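Local coordinates for protein uroporphyrinogen-III synthetase (Pseudomonas syringae pv. tomato, PDB 3RE1) that probably catalyses the cyclisation of the linear tetrapyrrole hydroxymethylbilane to uroporphyrinogen III, with release of water, in the porphyrin biosynthesis pathway, at residues Trp15-Thr20 with Arg31-Ala36; Val144-Gly149 with Leu155-Leu160. All coordinates share one frame; numbering follows the deposited sequence.

Contact 1: residues Trp15-Thr20 with Arg31-Ala36; sequences WRLLLT and RVLADA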
loop_
_atom_site.group_PDB
_atom_site.type_symbol
_atom_site.label_atom_id
_atom_site.label_comp_id
_atom_site.label_asym_id
_atom_site.label_seq_id
_atom_site.Cartn_x
_atom_site.Cartn_y
_atom_site.Cartn_z
ATOM N N TRP A 15 13.040 -16.208 14.022
ATOM C CA TRP A 15 12.977 -15.056 13.120
ATOM C C TRP A 15 12.820 -13.775 13.914
ATOM O O TRP A 15 11.887 -13.624 14.688
ATOM C CB TRP A 15 11.792 -15.175 12.149
ATOM C CG TRP A 15 11.925 -16.287 11.141
ATOM C CD1 TRP A 15 11.435 -17.563 11.247
ATOM C CD2 TRP A 15 12.602 -16.227 9.889
ATOM N NE1 TRP A 15 11.778 -18.304 10.137
ATOM C CE2 TRP A 15 12.490 -17.505 9.285
ATOM C CE3 TRP A 15 13.304 -15.222 9.220
ATOM C CZ2 TRP A 15 13.045 -17.803 8.029
ATOM C CZ3 TRP A 15 13.872 -15.520 7.960
ATOM C CH2 TRP A 15 13.728 -16.803 7.380
ATOM N N ARG A 16 13.751 -12.855 13.715
ATOM C CA ARG A 16 13.752 -11.587 14.416
ATOM C C ARG A 16 13.576 -10.584 13.309
ATOM O O ARG A 16 14.544 -10.005 12.841
ATOM C CB ARG A 16 15.098 -11.355 15.126
ATOM C CG ARG A 16 15.311 -12.079 16.486
ATOM C CD ARG A 16 15.038 -11.102 17.637
ATOM N NE ARG A 16 16.225 -10.717 18.405
ATOM C CZ ARG A 16 16.180 -10.004 19.538
ATOM N NH1 ARG A 16 15.023 -9.601 20.045
ATOM N NH2 ARG A 16 17.298 -9.688 20.178
ATOM N N LEU A 17 12.334 -10.393 12.888
ATOM C CA LEU A 17 12.031 -9.569 11.736
ATOM C C LEU A 17 12.154 -8.084 11.961
ATOM O O LEU A 17 12.017 -7.608 13.075
ATOM C CB LEU A 17 10.631 -9.904 11.259
ATOM C CG LEU A 17 10.538 -11.372 10.862
ATOM C CD1 LEU A 17 9.125 -11.652 10.450
ATOM C CD2 LEU A 17 11.511 -11.687 9.710
ATOM N N LEU A 18 12.431 -7.362 10.886
ATOM C CA LEU A 18 12.461 -5.912 10.901
ATOM C C LEU A 18 11.211 -5.534 10.120
ATOM O O LEU A 18 10.898 -6.189 9.133
ATOM C CB LEU A 18 13.680 -5.391 10.142
ATOM C CG LEU A 18 14.191 -3.975 10.465
ATOM C CD1 LEU A 18 14.781 -3.338 9.217
ATOM C CD2 LEU A 18 13.105 -3.102 10.958
ATOM N N LEU A 19 10.487 -4.515 10.581
ATOM C CA LEU A 19 9.242 -4.081 9.961
ATOM C C LEU A 19 9.468 -2.661 9.595
ATOM O O LEU A 19 9.998 -1.889 10.394
ATOM C CB LEU A 19 8.069 -4.186 10.913
ATOM C CG LEU A 19 7.793 -5.565 11.523
ATOM C CD1 LEU A 19 6.561 -5.504 12.446
ATOM C CD2 LEU A 19 7.570 -6.559 10.463
ATOM N N THR A 20 9.080 -2.320 8.364
ATOM C CA THR A 20 9.313 -0.980 7.835
ATOM C C THR A 20 8.090 -0.112 7.507
ATOM O O THR A 20 8.233 1.074 7.169
ATOM C CB THR A 20 10.186 -1.052 6.597
ATOM O OG1 THR A 20 9.467 -1.739 5.569
ATOM C CG2 THR A 20 11.512 -1.789 6.920
ATOM N N ARG A 31 2.124 -6.781 17.045
ATOM C CA ARG A 31 1.266 -7.526 17.951
ATOM C C ARG A 31 0.958 -8.939 17.415
ATOM O O ARG A 31 1.375 -9.932 18.015
ATOM C CB ARG A 31 -0.033 -6.747 18.191
ATOM C CG ARG A 31 -0.776 -7.146 19.460
ATOM C CD ARG A 31 -0.063 -6.626 20.721
ATOM N NE ARG A 31 -0.060 -5.163 20.786
ATOM C CZ ARG A 31 -1.085 -4.421 21.220
ATOM N NH1 ARG A 31 -2.217 -4.997 21.638
ATOM N NH2 ARG A 31 -0.980 -3.096 21.226
ATOM N N VAL A 32 0.241 -9.038 16.293
ATOM C CA VAL A 32 -0.142 -10.353 15.776
ATOM C C VAL A 32 1.069 -11.261 15.609
ATOM O O VAL A 32 0.958 -12.489 15.705
ATOM C CB VAL A 32 -0.896 -10.262 14.440
ATOM C CG1 VAL A 32 -0.284 -9.178 13.562
ATOM C CG2 VAL A 32 -0.845 -11.631 13.743
ATOM N N LEU A 33 2.225 -10.651 15.367
ATOM C CA LEU A 33 3.463 -11.394 15.218
ATOM C C LEU A 33 3.917 -11.854 16.605
ATOM O O LEU A 33 4.258 -13.023 16.804
ATOM C CB LEU A 33 4.523 -10.505 14.550
ATOM C CG LEU A 33 5.197 -10.917 13.225
ATOM C CD1 LEU A 33 4.205 -11.505 12.229
ATOM C CD2 LEU A 33 5.889 -9.698 12.621
ATOM N N ALA A 34 3.902 -10.934 17.568
ATOM C CA ALA A 34 4.325 -11.227 18.954
ATOM C C ALA A 34 3.560 -12.420 19.525
ATOM O O ALA A 34 4.156 -13.418 19.923
ATOM C CB ALA A 34 4.148 -9.982 19.864
ATOM N N ASP A 35 2.236 -12.322 19.536
ATOM C CA ASP A 35 1.384 -13.383 20.064
ATOM C C ASP A 35 1.400 -14.628 19.167
ATOM O O ASP A 35 0.518 -15.493 19.272
ATOM C CB ASP A 35 -0.053 -12.870 20.219
ATOM C CG ASP A 35 -0.128 -11.340 20.290
ATOM O OD1 ASP A 35 0.710 -10.712 21.007
ATOM O OD2 ASP A 35 -1.030 -10.769 19.617
ATOM N N ALA A 36 2.397 -14.712 18.288
ATOM C CA ALA A 36 2.533 -15.855 17.410
ATOM C C ALA A 36 3.924 -16.421 17.617
ATOM O O ALA A 36 4.343 -17.347 16.919
ATOM C CB ALA A 36 2.319 -15.436 15.937
#
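Leu33, on the last turn of helix 23-34, pushes one methyl, CD2, toward the strand and meets two leucines there. Its closer neighbour is Leu19, whose CD2 lies 4.2 Å from Leu33 CD2; the two side chains approach tip to tip. The second is Leu17, whose CD1 stands 4.4 Å from Leu33 CD2. A single methyl thus serves both strand residues, and the contact is small, with 93 Å² of surface buried between the segments.

Two residues apart on strand 16-19, Leu17 and Leu19 point the same way, toward the helix, while Leu18 lies on the reverse face against Leu197 and Leu185. Leu19 has its CG opposite the carbonyl carbon and next to the backbone N (chi1 -57°), a relaxed conformer that carries CD2 out to meet the helix. The backbones remain well apart, the CA atoms of Leu17 and Leu33 being 9.4 Å from each other, and side chains alone span the interval.

Further out, helix 251-260 helps to close the same apolar layer, with Leu258 against Leu17 and Leu255 against Leu33. Backbone bonds from Leu17 and Leu19 to Ser41 hold the strand beside its parallel neighbour 39-42. The helix ends just past Leu33: Asp35 N still donates to Arg31 O, at 3.0 Å, but Asp35 has already left helical backbone angles.

Aliphatic carbon is all that meets here, so the contact sets no directional bond between helix and strand. This part of the crossover helix of a beta-alpha-beta unit is probably held to its parallel sheet by burial of apolar surface, the three leucines contributing together with Leu255 and Leu258.

Contact 2: residues Val144-Gly149 with Leu155-Leu160; sequences VLIMRG and LLAEQL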
loop_
_atom_site.group_PDB
_atom_site.type_symbol
_atom_site.label_atom_id
_atom_site.label_comp_id
_atom_site.label_asym_id
_atom_site.label_seq_id
_atom_site.Cartn_x
_atom_site.Cartn_y
_atom_site.Cartn_z
ATOM N N VAL A 144 -13.748 7.740 -15.398
ATOM C CA VAL A 144 -13.704 7.231 -14.039
ATOM C C VAL A 144 -12.750 8.068 -13.219
ATOM O O VAL A 144 -11.768 8.580 -13.744
ATOM C CB VAL A 144 -13.254 5.783 -13.973
ATOM C CG1 VAL A 144 -14.155 4.920 -14.811
ATOM C CG2 VAL A 144 -11.810 5.675 -14.451
ATOM N N LEU A 145 -13.060 8.245 -11.943
ATOM C CA LEU A 145 -12.212 9.066 -11.082
ATOM C C LEU A 145 -11.540 8.135 -10.133
ATOM O O LEU A 145 -12.194 7.255 -9.565
ATOM C CB LEU A 145 -13.031 10.088 -10.278
ATOM C CG LEU A 145 -12.213 10.995 -9.354
ATOM C CD1 LEU A 145 -11.227 11.833 -10.143
ATOM C CD2 LEU A 145 -13.116 11.907 -8.680
ATOM N N ILE A 146 -10.235 8.294 -9.974
ATOM C CA ILE A 146 -9.472 7.386 -9.105
ATOM C C ILE A 146 -8.906 8.215 -7.976
ATOM O O ILE A 146 -8.168 9.210 -8.200
ATOM C CB ILE A 146 -8.306 6.663 -9.880
ATOM C CG1 ILE A 146 -8.901 5.675 -10.878
ATOM C CG2 ILE A 146 -7.368 5.950 -8.925
ATOM C CD1 ILE A 146 -7.912 5.075 -11.882
ATOM N N MET A 147 -9.277 7.840 -6.761
ATOM C CA MET A 147 -8.783 8.561 -5.586
ATOM C C MET A 147 -7.635 7.758 -4.990
ATOM O O MET A 147 -7.764 6.554 -4.698
ATOM C CB MET A 147 -9.919 8.770 -4.602
ATOM C CG MET A 147 -10.946 9.782 -5.122
ATOM S SD MET A 147 -12.266 10.113 -3.994
ATOM C CE MET A 147 -13.516 10.626 -5.133
ATOM N N ARG A 148 -6.491 8.415 -4.842
ATOM C CA ARG A 148 -5.328 7.740 -4.332
ATOM C C ARG A 148 -4.293 8.710 -3.782
ATOM O O ARG A 148 -4.602 9.875 -3.499
ATOM C CB ARG A 148 -4.714 6.863 -5.442
ATOM C CG ARG A 148 -4.899 7.375 -6.842
ATOM C CD ARG A 148 -3.784 8.247 -7.330
ATOM N NE ARG A 148 -2.991 7.563 -8.358
ATOM C CZ ARG A 148 -1.999 8.132 -9.040
ATOM N NH1 ARG A 148 -1.654 9.404 -8.821
ATOM N NH2 ARG A 148 -1.339 7.432 -9.935
ATOM N N GLY A 149 -3.060 8.202 -3.647
ATOM C CA GLY A 149 -1.926 8.973 -3.162
ATOM C C GLY A 149 -1.393 9.964 -4.166
ATOM O O GLY A 149 -1.973 10.171 -5.223
ATOM N N LEU A 155 -1.225 0.896 -13.657
ATOM C CA LEU A 155 -1.808 -0.231 -14.371
ATOM C C LEU A 155 -3.303 -0.084 -14.637
ATOM O O LEU A 155 -3.748 -0.180 -15.799
ATOM C CB LEU A 155 -1.535 -1.534 -13.648
ATOM C CG LEU A 155 -2.181 -2.736 -14.318
ATOM C CD1 LEU A 155 -1.731 -2.847 -15.777
ATOM C CD2 LEU A 155 -1.854 -3.985 -13.570
ATOM N N LEU A 156 -4.063 0.146 -13.575
ATOM C CA LEU A 156 -5.508 0.290 -13.693
ATOM C C LEU A 156 -5.959 1.383 -14.659
ATOM O O LEU A 156 -6.766 1.130 -15.559
ATOM C CB LEU A 156 -6.125 0.581 -12.338
ATOM C CG LEU A 156 -7.621 0.251 -12.307
ATOM C CD1 LEU A 156 -7.836 -1.238 -12.577
ATOM C CD2 LEU A 156 -8.181 0.658 -10.954
ATOM N N ALA A 157 -5.413 2.585 -14.475
ATOM C CA ALA A 157 -5.692 3.695 -15.353
ATOM C C ALA A 157 -5.335 3.376 -16.807
ATOM O O ALA A 157 -6.106 3.699 -17.732
ATOM C CB ALA A 157 -4.950 4.938 -14.856
ATOM N N GLU A 158 -4.191 2.735 -17.008
ATOM C CA GLU A 158 -3.722 2.398 -18.367
ATOM C C GLU A 158 -4.614 1.351 -19.001
ATOM O O GLU A 158 -4.955 1.440 -20.193
ATOM C CB GLU A 158 -2.269 1.922 -18.337
ATOM C CG GLU A 158 -1.252 3.058 -18.078
ATOM C CD GLU A 158 -1.284 4.115 -19.169
ATOM O OE1 GLU A 158 -1.290 3.735 -20.359
ATOM O OE2 GLU A 158 -1.321 5.321 -18.858
ATOM N N GLN A 159 -5.054 0.399 -18.194
ATOM C CA GLN A 159 -6.008 -0.607 -18.695
ATOM C C GLN A 159 -7.355 0.068 -19.080
ATOM O O GLN A 159 -7.908 -0.176 -20.146
ATOM C CB GLN A 159 -6.240 -1.667 -17.639
ATOM C CG GLN A 159 -4.959 -2.362 -17.239
ATOM C CD GLN A 159 -5.164 -3.360 -16.124
ATOM O OE1 GLN A 159 -5.399 -2.984 -14.955
ATOM N NE2 GLN A 159 -5.086 -4.648 -16.472
ATOM N N LEU A 160 -7.853 0.946 -18.216
ATOM C CA LEU A 160 -9.053 1.663 -18.508
ATOM C C LEU A 160 -8.917 2.521 -19.798
ATOM O O LEU A 160 -9.758 2.421 -20.698
ATOM C CB LEU A 160 -9.374 2.556 -17.326
ATOM C CG LEU A 160 -9.887 1.817 -16.108
ATOM C CD1 LEU A 160 -10.081 2.803 -14.962
ATOM C CD2 LEU A 160 -11.210 1.123 -16.456
#
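Val144 and Leu160 make the tightest point between strand 143-148 and helix 155-162, with Val144 CG2 3.4 Å from Leu160 CD1. That is short for two methyl groups and may in part reflect the limited precision of the model; the side chains cross obliquely. The valine branch involved occupies the crowded position between its backbone N and carbonyl carbon. Leu160 answers with an extended side chain (chi2 176°), which brings CD1 up to the strand.

One step along the same strand face, Ile146 packs with more room. Its CD1, at the end of an extended chain (chi2 169°), sits 4.2 Å from Ala157 CB and 4.4 Å from Leu160 CD1, bridging successive turns of the helix. Ala157 offers only its CB. The backbones are similarly spaced at both places: Ile146 CA is 8.2 Å from Ala157 CA. Val144 CA is 8.5 Å from Leu160 CA. The segments run almost exactly antiparallel, at 174°, with axes 10.6 Å apart, so consecutive strand residues on this face meet consecutive helical turns.

Looser packing begins at Leu156, which also turns its CB toward the strand but is partly exposed and only grazes the other segment. Beyond it, Leu155 and Glu158 lie on the exposed side of the helix, where Glu158 forms a salt bridge with Arg161. Arg148, at the far end of the strand, instead pairs with Glu154, just ahead of the helix, and makes a cation-pi contact with Tyr169.

The helix bridges two neighbouring parallel strands of the mixed sheet in a beta-alpha-beta crossover, from 143-148 to 166-176. Val167 backs Val144 and Ile146 from the latter strand, where Tyr169 also receives Ala157, while Ile71 of strand 69-72 touches Ile146, Leu156 and Leu160 on the other flank.

How the contacts relate
Near the N terminus, contact 1 brings helix 23-34 back onto strand 16-19, closing a mostly helical loop before the chain enters strand 39-42. Contact 2 opens more than a hundred residues later and closes a shorter, non-helical loop between strand 143-148 and helix 155-162. The two are in series, neither nested nor crossed, and lie on opposite sides of the chain's centre. The centres of contact 1 and contact 2 are 33 Å apart, and the nearest atoms of contact 1 and contact 2 about 17 Å apart. Each joins a strand to the helix that follows it, in a different sheet, consistent with the two alpha/beta domains known for uroporphyrinogen-III synthases.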